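Local structure of T cell receptor gamma chain (Monodelphis domestica, 7L15) at residues H36-Q41 with R103-G108; R71-K76 with R81-D86; K121-K126 with G180-S185; P127-P132 with L201-Q206. The protein pairs with a mu chain to form the marsupial gamma mu T cell receptor, which probably recognises antigen at the T cell surface. All coordinates share one frame; numbering follows the deposited sequence.

Contact 1: H36-Q41 with R103-G108; sequences HWYRSQ and RVKVFG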
# COMPACT_ATOMS: atom_id res chain seq x y z
N HIS B 36 -2.72 -2.20 20.73
CA HIS B 36 -1.27 -2.21 20.58
C HIS B 36 -0.85 -1.22 19.50
O HIS B 36 -1.54 -1.08 18.50
CB HIS B 36 -0.77 -3.61 20.21
CG HIS B 36 -1.26 -4.69 21.13
ND1 HIS B 36 -0.44 -5.29 22.06
CD2 HIS B 36 -2.48 -5.27 21.25
CE1 HIS B 36 -1.14 -6.21 22.72
NE2 HIS B 36 -2.37 -6.21 22.25
N TRP B 37 0.29 -0.56 19.70
CA TRP B 37 0.80 0.44 18.77
C TRP B 37 2.18 0.02 18.30
O TRP B 37 3.13 0.01 19.10
CB TRP B 37 0.85 1.83 19.40
CG TRP B 37 -0.49 2.50 19.42
CD1 TRP B 37 -1.36 2.55 20.47
CD2 TRP B 37 -1.12 3.20 18.34
NE1 TRP B 37 -2.49 3.25 20.11
CE2 TRP B 37 -2.37 3.65 18.81
CE3 TRP B 37 -0.75 3.50 17.04
CZ2 TRP B 37 -3.24 4.38 18.02
CZ3 TRP B 37 -1.63 4.22 16.24
CH2 TRP B 37 -2.86 4.65 16.74
N TYR B 38 2.30 -0.31 17.02
CA TYR B 38 3.54 -0.72 16.38
C TYR B 38 4.04 0.39 15.48
O TYR B 38 3.27 1.22 14.99
CB TYR B 38 3.35 -2.01 15.55
CG TYR B 38 3.18 -3.29 16.38
CD1 TYR B 38 1.97 -3.60 16.98
CD2 TYR B 38 4.23 -4.18 16.53
CE1 TYR B 38 1.81 -4.76 17.73
CE2 TYR B 38 4.08 -5.34 17.27
CZ TYR B 38 2.88 -5.62 17.87
OH TYR B 38 2.75 -6.78 18.60
N ARG B 39 5.36 0.42 15.27
CA ARG B 39 5.98 1.38 14.38
C ARG B 39 6.83 0.64 13.36
O ARG B 39 7.54 -0.31 13.70
CB ARG B 39 6.85 2.39 15.12
CG ARG B 39 7.61 3.33 14.17
CD ARG B 39 8.30 4.46 14.92
NE ARG B 39 9.30 3.95 15.85
CZ ARG B 39 9.95 4.69 16.73
NH1 ARG B 39 9.71 5.99 16.83
NH2 ARG B 39 10.84 4.11 17.51
N SER B 40 6.79 1.13 12.13
CA SER B 40 7.56 0.58 11.04
C SER B 40 8.42 1.68 10.43
O SER B 40 7.90 2.73 10.05
CB SER B 40 6.63 -0.01 10.00
OG SER B 40 7.32 -0.27 8.82
N GLN B 41 9.73 1.43 10.30
CA GLN B 41 10.63 2.36 9.64
C GLN B 41 11.47 1.60 8.63
O GLN B 41 11.85 0.45 8.87
CB GLN B 41 11.56 3.11 10.66
CG GLN B 41 10.82 3.96 11.72
CD GLN B 41 11.75 4.55 12.79
OE1 GLN B 41 12.66 3.87 13.32
NE2 GLN B 41 11.54 5.82 13.11
N ARG B 103 -5.25 -16.40 18.29
CA ARG B 103 -3.84 -16.52 17.98
C ARG B 103 -3.41 -15.59 16.85
O ARG B 103 -2.26 -15.67 16.42
CB ARG B 103 -3.50 -17.98 17.65
CG ARG B 103 -4.46 -18.65 16.67
CD ARG B 103 -3.89 -18.74 15.25
NE ARG B 103 -2.81 -19.73 15.12
CZ ARG B 103 -1.52 -19.43 15.10
NH1 ARG B 103 -0.62 -20.41 14.98
NH2 ARG B 103 -1.11 -18.17 15.20
N VAL B 104 -4.31 -14.73 16.37
CA VAL B 104 -4.06 -13.88 15.20
C VAL B 104 -4.09 -12.43 15.65
O VAL B 104 -5.02 -12.02 16.35
CB VAL B 104 -5.10 -14.13 14.10
CG1 VAL B 104 -5.14 -12.94 13.11
CG2 VAL B 104 -4.77 -15.42 13.37
N LYS B 105 -3.10 -11.66 15.22
CA LYS B 105 -3.07 -10.22 15.49
C LYS B 105 -3.52 -9.47 14.24
O LYS B 105 -3.01 -9.72 13.15
CB LYS B 105 -1.68 -9.76 15.92
CG LYS B 105 -1.70 -8.51 16.79
CD LYS B 105 -0.75 -8.65 17.97
CE LYS B 105 -0.58 -7.32 18.69
NZ LYS B 105 0.40 -7.41 19.81
N VAL B 106 -4.49 -8.57 14.42
CA VAL B 106 -5.05 -7.77 13.34
C VAL B 106 -4.57 -6.33 13.49
O VAL B 106 -4.58 -5.77 14.59
CB VAL B 106 -6.59 -7.81 13.35
CG1 VAL B 106 -7.13 -7.16 12.10
CG2 VAL B 106 -7.09 -9.25 13.46
N PHE B 107 -4.17 -5.74 12.37
CA PHE B 107 -3.51 -4.44 12.33
C PHE B 107 -4.34 -3.44 11.54
O PHE B 107 -4.92 -3.77 10.50
CB PHE B 107 -2.12 -4.52 11.67
CG PHE B 107 -1.07 -5.15 12.52
CD1 PHE B 107 -1.09 -6.51 12.79
CD2 PHE B 107 -0.02 -4.38 13.02
CE1 PHE B 107 -0.10 -7.08 13.57
CE2 PHE B 107 0.97 -4.94 13.79
CZ PHE B 107 0.93 -6.30 14.08
N GLY B 108 -4.34 -2.21 12.01
CA GLY B 108 -4.81 -1.11 11.19
C GLY B 108 -3.91 -0.90 9.99
O GLY B 108 -2.79 -1.41 9.88

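Contact 2: R71-K76 with R81-D86; sequences RAYKGK and RLIVSD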
# COMPACT_ATOMS: atom_id res chain seq x y z
N ARG B 71 2.38 7.86 24.48
CA ARG B 71 1.35 7.68 25.49
C ARG B 71 0.02 7.51 24.78
O ARG B 71 -0.33 8.33 23.92
CB ARG B 71 1.31 8.89 26.44
CG ARG B 71 0.47 8.71 27.70
CD ARG B 71 0.35 10.02 28.49
NE ARG B 71 -0.48 11.01 27.79
CZ ARG B 71 -1.81 11.02 27.82
NH1 ARG B 71 -2.48 11.94 27.16
NH2 ARG B 71 -2.46 10.09 28.52
N ALA B 72 -0.71 6.44 25.11
CA ALA B 72 -2.05 6.23 24.57
C ALA B 72 -3.11 6.61 25.60
O ALA B 72 -2.94 6.39 26.80
CB ALA B 72 -2.24 4.77 24.15
N TYR B 73 -4.22 7.17 25.11
CA TYR B 73 -5.34 7.52 25.97
C TYR B 73 -6.64 7.30 25.20
O TYR B 73 -6.63 6.85 24.05
CB TYR B 73 -5.18 8.96 26.50
CG TYR B 73 -5.45 10.06 25.50
CD1 TYR B 73 -4.64 10.24 24.39
CD2 TYR B 73 -6.52 10.93 25.69
CE1 TYR B 73 -4.90 11.26 23.47
CE2 TYR B 73 -6.78 11.95 24.78
CZ TYR B 73 -5.98 12.11 23.68
OH TYR B 73 -6.25 13.12 22.79
N LYS B 74 -7.77 7.60 25.84
CA LYS B 74 -9.10 7.38 25.26
C LYS B 74 -9.57 8.62 24.49
O LYS B 74 -9.19 9.75 24.80
CB LYS B 74 -10.11 7.03 26.35
N GLY B 75 -10.43 8.39 23.49
CA GLY B 75 -10.95 9.47 22.68
C GLY B 75 -12.44 9.30 22.41
O GLY B 75 -13.06 8.32 22.83
N LYS B 76 -13.00 10.28 21.70
CA LYS B 76 -14.42 10.26 21.39
C LYS B 76 -14.78 9.03 20.58
O LYS B 76 -14.05 8.62 19.67
CB LYS B 76 -14.81 11.53 20.63
N ARG B 81 -6.13 6.75 20.99
CA ARG B 81 -5.26 7.75 20.38
C ARG B 81 -3.85 7.61 20.92
O ARG B 81 -3.66 7.41 22.12
CB ARG B 81 -5.79 9.18 20.62
CG ARG B 81 -7.10 9.51 19.91
CD ARG B 81 -7.55 10.96 20.18
NE ARG B 81 -6.81 11.94 19.38
CZ ARG B 81 -7.35 12.67 18.40
NH1 ARG B 81 -6.60 13.52 17.72
NH2 ARG B 81 -8.63 12.53 18.09
N LEU B 82 -2.86 7.73 20.03
CA LEU B 82 -1.45 7.71 20.40
C LEU B 82 -0.87 9.10 20.22
O LEU B 82 -0.95 9.69 19.14
CB LEU B 82 -0.68 6.70 19.53
CG LEU B 82 0.85 6.72 19.63
CD1 LEU B 82 1.30 6.20 20.99
CD2 LEU B 82 1.50 5.94 18.50
N ILE B 83 -0.26 9.63 21.28
CA ILE B 83 0.41 10.92 21.22
C ILE B 83 1.91 10.69 21.25
O ILE B 83 2.41 9.98 22.13
CB ILE B 83 -0.01 11.85 22.37
CG1 ILE B 83 -1.48 12.24 22.22
CG2 ILE B 83 0.88 13.10 22.38
CD1 ILE B 83 -1.89 13.44 23.05
N VAL B 84 2.61 11.27 20.27
CA VAL B 84 4.05 11.21 20.18
C VAL B 84 4.56 12.62 20.39
O VAL B 84 4.29 13.52 19.58
CB VAL B 84 4.50 10.63 18.83
CG1 VAL B 84 6.01 10.43 18.80
CG2 VAL B 84 3.81 9.32 18.60
N SER B 85 5.26 12.84 21.50
CA SER B 85 5.69 14.18 21.88
C SER B 85 7.08 14.48 21.34
O SER B 85 7.83 13.59 20.93
CB SER B 85 5.69 14.34 23.41
OG SER B 85 4.47 13.90 23.97
N ASP B 86 7.41 15.78 21.36
CA ASP B 86 8.75 16.29 21.08
C ASP B 86 9.35 15.62 19.85
O ASP B 86 10.42 15.02 19.89
CB ASP B 86 9.66 16.13 22.31
CG ASP B 86 11.04 16.77 22.11
OD1 ASP B 86 11.09 17.98 21.78
OD2 ASP B 86 12.07 16.07 22.26

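Contact 3: K121-K126 with G180-S185; sequences KKKPPK and GGNSYS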
# COMPACT_ATOMS: atom_id res chain seq x y z
N LYS B 121 4.23 23.47 3.60
CA LYS B 121 2.80 23.79 3.62
C LYS B 121 2.07 22.62 2.98
O LYS B 121 2.49 22.12 1.94
CB LYS B 121 2.51 25.09 2.86
CG LYS B 121 1.88 26.21 3.69
CD LYS B 121 1.78 27.53 2.91
CE LYS B 121 3.05 28.37 3.02
NZ LYS B 121 2.99 29.61 2.19
N LYS B 122 1.00 22.17 3.64
CA LYS B 122 0.18 21.12 3.06
C LYS B 122 -0.57 21.65 1.86
O LYS B 122 -0.96 22.82 1.81
CB LYS B 122 -0.81 20.56 4.09
CG LYS B 122 -0.16 20.05 5.38
CD LYS B 122 -1.14 19.31 6.32
CE LYS B 122 -2.33 20.15 6.75
NZ LYS B 122 -2.01 21.17 7.79
N LYS B 123 -0.75 20.80 0.85
CA LYS B 123 -1.42 21.20 -0.38
C LYS B 123 -2.31 20.03 -0.80
O LYS B 123 -1.83 18.88 -0.87
CB LYS B 123 -0.45 21.55 -1.51
CG LYS B 123 0.61 22.56 -1.12
CD LYS B 123 1.19 23.28 -2.33
CE LYS B 123 1.87 22.33 -3.29
NZ LYS B 123 2.83 23.08 -4.11
N PRO B 124 -3.58 20.29 -1.10
CA PRO B 124 -4.50 19.19 -1.41
C PRO B 124 -4.37 18.77 -2.86
O PRO B 124 -4.00 19.58 -3.73
CB PRO B 124 -5.88 19.81 -1.14
CG PRO B 124 -5.69 21.25 -1.49
CD PRO B 124 -4.24 21.61 -1.17
N PRO B 125 -4.68 17.51 -3.18
CA PRO B 125 -4.69 17.09 -4.58
C PRO B 125 -5.64 17.95 -5.41
O PRO B 125 -6.72 18.33 -4.97
CB PRO B 125 -5.17 15.63 -4.51
CG PRO B 125 -4.91 15.21 -3.09
CD PRO B 125 -5.10 16.43 -2.27
N LYS B 126 -5.20 18.26 -6.64
CA LYS B 126 -6.06 18.84 -7.66
C LYS B 126 -6.43 17.75 -8.68
O LYS B 126 -5.58 17.36 -9.50
CB LYS B 126 -5.37 20.02 -8.36
N GLY B 180 8.62 15.78 -6.08
CA GLY B 180 9.67 16.11 -5.14
C GLY B 180 9.38 17.48 -4.57
O GLY B 180 8.42 18.16 -4.97
N GLY B 181 10.22 17.88 -3.63
CA GLY B 181 10.05 19.18 -3.03
C GLY B 181 8.68 19.27 -2.41
O GLY B 181 8.30 18.47 -1.54
N ASN B 182 7.89 20.25 -2.85
CA ASN B 182 6.58 20.48 -2.26
C ASN B 182 5.44 20.14 -3.20
O ASN B 182 4.32 20.62 -3.01
CB ASN B 182 6.45 21.93 -1.78
CG ASN B 182 6.63 22.95 -2.90
OD1 ASN B 182 6.34 22.68 -4.08
ND2 ASN B 182 7.09 24.13 -2.53
N SER B 183 5.68 19.31 -4.21
CA SER B 183 4.62 19.02 -5.18
C SER B 183 4.75 17.58 -5.68
O SER B 183 5.70 17.25 -6.39
CB SER B 183 4.68 20.01 -6.34
OG SER B 183 3.66 19.74 -7.28
N TYR B 184 3.78 16.74 -5.32
CA TYR B 184 3.73 15.37 -5.81
C TYR B 184 2.43 15.13 -6.56
O TYR B 184 1.45 15.86 -6.39
CB TYR B 184 3.86 14.36 -4.65
CG TYR B 184 5.19 14.40 -3.94
CD1 TYR B 184 5.43 15.32 -2.92
CD2 TYR B 184 6.21 13.51 -4.27
CE1 TYR B 184 6.66 15.36 -2.26
CE2 TYR B 184 7.42 13.54 -3.62
CZ TYR B 184 7.65 14.46 -2.62
OH TYR B 184 8.88 14.48 -1.99
N SER B 185 2.41 14.07 -7.36
CA SER B 185 1.21 13.71 -8.10
C SER B 185 1.11 12.20 -8.24
O SER B 185 2.08 11.47 -8.03
CB SER B 185 1.21 14.39 -9.47
OG SER B 185 2.27 13.90 -10.25

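Contact 4: P127-P132 with L201-Q206; sequences PIFFLP and LTYFYQ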
# COMPACT_ATOMS: atom_id res chain seq x y z
N PRO B 127 -7.64 17.21 -8.65
CA PRO B 127 -7.98 16.08 -9.53
C PRO B 127 -8.30 16.53 -10.95
O PRO B 127 -8.87 17.59 -11.18
CB PRO B 127 -9.20 15.46 -8.86
CG PRO B 127 -9.80 16.54 -8.08
CD PRO B 127 -8.72 17.49 -7.68
N ILE B 128 -7.88 15.70 -11.91
CA ILE B 128 -8.19 15.87 -13.32
C ILE B 128 -8.66 14.53 -13.86
O ILE B 128 -7.93 13.54 -13.77
CB ILE B 128 -6.98 16.38 -14.13
CG1 ILE B 128 -6.51 17.73 -13.61
CG2 ILE B 128 -7.35 16.51 -15.61
CD1 ILE B 128 -5.36 18.31 -14.42
N PHE B 129 -9.85 14.51 -14.44
CA PHE B 129 -10.49 13.29 -14.91
C PHE B 129 -10.46 13.21 -16.43
O PHE B 129 -10.70 14.21 -17.11
CB PHE B 129 -11.94 13.20 -14.44
CG PHE B 129 -12.09 13.05 -12.96
CD1 PHE B 129 -12.08 11.79 -12.38
CD2 PHE B 129 -12.27 14.16 -12.15
CE1 PHE B 129 -12.23 11.65 -11.01
CE2 PHE B 129 -12.42 14.03 -10.77
CZ PHE B 129 -12.40 12.78 -10.20
N PHE B 130 -10.18 12.02 -16.94
CA PHE B 130 -10.28 11.73 -18.37
C PHE B 130 -11.26 10.57 -18.52
O PHE B 130 -11.16 9.57 -17.81
CB PHE B 130 -8.91 11.34 -18.97
CG PHE B 130 -7.81 12.33 -18.71
CD1 PHE B 130 -7.05 12.25 -17.56
CD2 PHE B 130 -7.49 13.31 -19.64
CE1 PHE B 130 -6.01 13.14 -17.32
CE2 PHE B 130 -6.46 14.20 -19.41
CZ PHE B 130 -5.71 14.12 -18.24
N LEU B 131 -12.18 10.69 -19.46
CA LEU B 131 -13.21 9.68 -19.56
C LEU B 131 -12.98 8.78 -20.77
O LEU B 131 -12.24 9.15 -21.69
CB LEU B 131 -14.59 10.35 -19.63
CG LEU B 131 -14.91 11.03 -18.30
CD1 LEU B 131 -14.77 12.53 -18.42
CD2 LEU B 131 -16.30 10.68 -17.81
N PRO B 132 -13.58 7.59 -20.79
CA PRO B 132 -13.38 6.68 -21.93
C PRO B 132 -13.64 7.39 -23.25
O PRO B 132 -14.56 8.18 -23.36
CB PRO B 132 -14.41 5.57 -21.68
CG PRO B 132 -14.57 5.54 -20.19
CD PRO B 132 -14.44 6.98 -19.75
N LEU B 201 -20.26 4.94 -11.26
CA LEU B 201 -19.04 4.73 -10.51
C LEU B 201 -18.82 5.87 -9.53
O LEU B 201 -19.28 7.00 -9.75
CB LEU B 201 -17.84 4.65 -11.45
CG LEU B 201 -17.92 3.57 -12.52
CD1 LEU B 201 -16.63 3.57 -13.32
CD2 LEU B 201 -18.18 2.21 -11.91
N THR B 202 -18.13 5.58 -8.43
CA THR B 202 -17.67 6.62 -7.52
C THR B 202 -16.16 6.52 -7.32
O THR B 202 -15.61 5.42 -7.17
CB THR B 202 -18.41 6.57 -6.18
OG1 THR B 202 -19.82 6.65 -6.41
CG2 THR B 202 -18.01 7.75 -5.33
N TYR B 203 -15.49 7.66 -7.37
CA TYR B 203 -14.06 7.77 -7.18
C TYR B 203 -13.79 8.51 -5.87
O TYR B 203 -14.38 9.57 -5.62
CB TYR B 203 -13.41 8.51 -8.36
CG TYR B 203 -11.96 8.88 -8.14
CD1 TYR B 203 -10.94 7.97 -8.42
CD2 TYR B 203 -11.60 10.14 -7.65
CE1 TYR B 203 -9.60 8.31 -8.23
CE2 TYR B 203 -10.27 10.49 -7.44
CZ TYR B 203 -9.28 9.57 -7.73
OH TYR B 203 -7.96 9.93 -7.53
N PHE B 204 -12.91 7.96 -5.04
CA PHE B 204 -12.59 8.51 -3.73
C PHE B 204 -11.11 8.80 -3.59
O PHE B 204 -10.27 8.03 -4.09
CB PHE B 204 -12.94 7.55 -2.60
CG PHE B 204 -14.35 7.12 -2.56
CD1 PHE B 204 -14.76 5.97 -3.20
CD2 PHE B 204 -15.28 7.85 -1.84
CE1 PHE B 204 -16.08 5.56 -3.13
CE2 PHE B 204 -16.61 7.45 -1.78
CZ PHE B 204 -17.00 6.30 -2.42
N TYR B 205 -10.76 9.84 -2.84
CA TYR B 205 -9.38 9.97 -2.38
C TYR B 205 -9.32 10.59 -0.99
O TYR B 205 -10.20 11.35 -0.58
CB TYR B 205 -8.51 10.78 -3.38
CG TYR B 205 -8.91 12.22 -3.60
CD1 TYR B 205 -9.86 12.57 -4.55
CD2 TYR B 205 -8.29 13.25 -2.88
CE1 TYR B 205 -10.20 13.90 -4.76
CE2 TYR B 205 -8.61 14.56 -3.09
CZ TYR B 205 -9.57 14.89 -4.02
OH TYR B 205 -9.88 16.22 -4.19
N GLN B 206 -8.27 10.24 -0.26
CA GLN B 206 -7.97 10.78 1.05
C GLN B 206 -6.58 11.41 1.03
O GLN B 206 -5.67 10.94 0.35
CB GLN B 206 -8.01 9.71 2.16
CG GLN B 206 -9.37 9.11 2.41
CD GLN B 206 -9.29 7.86 3.25
OE1 GLN B 206 -8.58 7.82 4.25
NE2 GLN B 206 -10.00 6.81 2.85

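Contact 1: H36-Q41 with R103-G108
Lys105 reaches across to Tyr38 and His36, and the amine at its end supplies the polar part of this buried contact. Lys105 NZ donates a hydrogen bond of 2.7 Å to Tyr38 OH, arriving at the edge of the tyrosine ring and near its plane. The two side chains approach from opposite directions. The same phenol oxygen is also bonded to Leu118 N of the T cell receptor mu chain, so two N-H groups grip one buried hydroxyl.

A second kind of contact uses the last methylene of Lys105, CE, next to the amine. It stands over the face of the His36 imidazole, 3.8 Å from the centroid and 16° off the ring normal, a CH-pi contact, while His36 ND1 is hydrogen-bonded to Arg48. A long chain suits position 105 because the strands lie far apart, with a 9.5 Å closest approach of their axes. CG leaves anti to the backbone N (chi1 -154°) and a bend at chi2 turns the rest toward the rings.

Residues 36-40 and 104-107 belong to strands C and G of an immunoglobulin V domain, with strand F, residues 93-101, between them. Phe107 and Gly108 open the Phe-Gly-X-Gly motif of the J-encoded strand.

Aromatic packing makes up the remainder. Phe107 CE2 rests over one face of the Tyr38 ring, 3.6 Å from Tyr38 CD1, and the centroids are 5.1 Å apart with the planes inclined at 52°. Phe107 packs as well on Ala98 of strand F and on Pro59 of the mu chain.

Contact 2: R71-K76 with R81-D86
Arg71 pairs with Ile83, and Tyr73 with Arg81, through four backbone hydrogen bonds. Ile83 N to Arg71 O is short and nearly straight, 2.9 Å with 174° at the hydrogen; the return bond from Arg71 N to Ile83 O is longer, 3.2 Å, and bent to 141°. Tyr73 N to Arg81 O and Arg81 N to Tyr73 O both measure 3.1 Å. Between them sits the non-hydrogen-bonded pair Ala72 and Leu82, where Ala72 CA makes a CA-H...O contact with Arg81 O.

Arg71, Tyr73, Arg81 and Ile83 share the outer face of this hairpin. Tyr73 places CG between its backbone N and carbonyl carbon (chi1 75°), which swings the ring over the neighbouring strand: Tyr73 CE1 meets Ile83 CD1 at 3.7 Å, and Tyr73 OH lies 3.6 Å from Arg81 CD. Beta-branched Ile83 suits a strand and gives the ring an apolar surface; Arg71 and Arg81 pack methylenes and reach outward with polar ends.

Ala72 and Leu82 point to the other face, packing on Leu50 of strand 47-53 in the second sheet. Strands 70-75 and 79-84 are D and E of the V domain's A-B-E-D sheet, with Leu82 backbone-bonded to Leu23.

Contact 3: K121-K126 with G180-S185
Lys123 extends from the linker toward the turn that carries Asn182, and its chain makes nearly all of the contact. CB already points toward residues 180-185, and CG, anti to the carbonyl carbon (chi1 -52°), carries the chain on across the gap. Lys123 CD is the first atom to come near, 4.2 Å from Asn182 O. A bend at chi3, -62°, then brings Lys123 CE to 3.0 Å from Asn182 O, a tight approach of a methylene to a carbonyl. At the tip, Lys123 NZ is 3.1 Å from Asn182 O and 3.5 Å from Asn182 OD1, so the amine has both a backbone and a side-chain oxygen beside it. NZ also forms a long, weak ion pair with Asp151, whose carboxylate accepts a hydrogen bond from Ser183 OG. A flexible, charged chain suits such a place: it bridges loops at the surface and sets its positive end among oxygens.

The two Asn182 oxygens are presented by a type II' beta turn from Gly180 to Ser183, closed by Ser183 N to Gly180 O at 3.1 Å. Gly181 takes the positive-phi corner (phi 58°), for which glycine is well suited, and Asn182 the next.

The turn links strands 173-180 and 183-193, while residues 121-125 lead from the V domain into strand 126-130. Strand 142-152, which carries Asp151, lies between strands 126-130 and 183-193 in this sheet.

Contact 4: P127-P132 with L201-Q206
Phe129 and Tyr203 meet between the two sheets of an immunoglobulin C1-type sandwich, where strand A (126-130) of one sheet faces strand F (201-206) of the other. No backbone bond joins the strands; CA atoms of Phe129 and Tyr203 are 10.1 Å apart, and the two strands meet through side chains. Large aromatics suit such positions because one ring from each sheet spans the gap.

The tight part is this ring pair. Phe129 turns its edge toward the face of Tyr203 in an offset edge-to-face contact, with planes at 88° and centroids 5.4 Å apart. Phe129 CE1 lies 3.7 Å from Tyr203 CD2, and Phe129 CZ 3.8 Å from the same Tyr203 CD2. Tyr203 sends CG anti to its backbone N (chi1 170°), which sets the ring between the sheets. Trp161 meets it edge-to-face as well, and it packs on Cys147 of strand B. Its place in the sequence appears to be the one where C1 domains usually carry the strand F cysteine of the intersheet disulfide.

Toward partly exposed Pro127 the contact slackens, with no approach as close as in the ring pair. Phe217 of strand 215-219 packs against Pro127, Phe129 and Tyr205. Residues 128 and 130 point to the other side of strand A, where Ile128 packs on Asp145 of the mu chain and Phe130 on Val143 of the same mu chain. Proline offers a compact apolar edge here: Pro127 CG is 4.3 Å from Tyr205 CE1, and Pro127 CG and Pro127 CD each lie 3.9 Å from Tyr205 OH.

In the fold
Contacts 1 and 2 belong to the V domain; contact 4 lies in the C domain that follows, and contact 3 ties the linker to that domain's 180-183 turn. Contact 2 is nested within the loop closed by contact 1; their centres are 16 Å apart, and Trp37 CE2 touches Leu82 CB at 3.6 Å, joining the two V sheets. Contacts 3 and 4 alternate along the chain, centres 18 Å apart; Pro125 CG packs 3.8 Å from Tyr205 CE2. Contacts 1 and 4 do not touch each other, with centres about 32 Å and nearest atoms about 11 Å apart. Both reach the mu chain, so each domain contributes to the heterodimer, whereas contacts 2 and 3 do not.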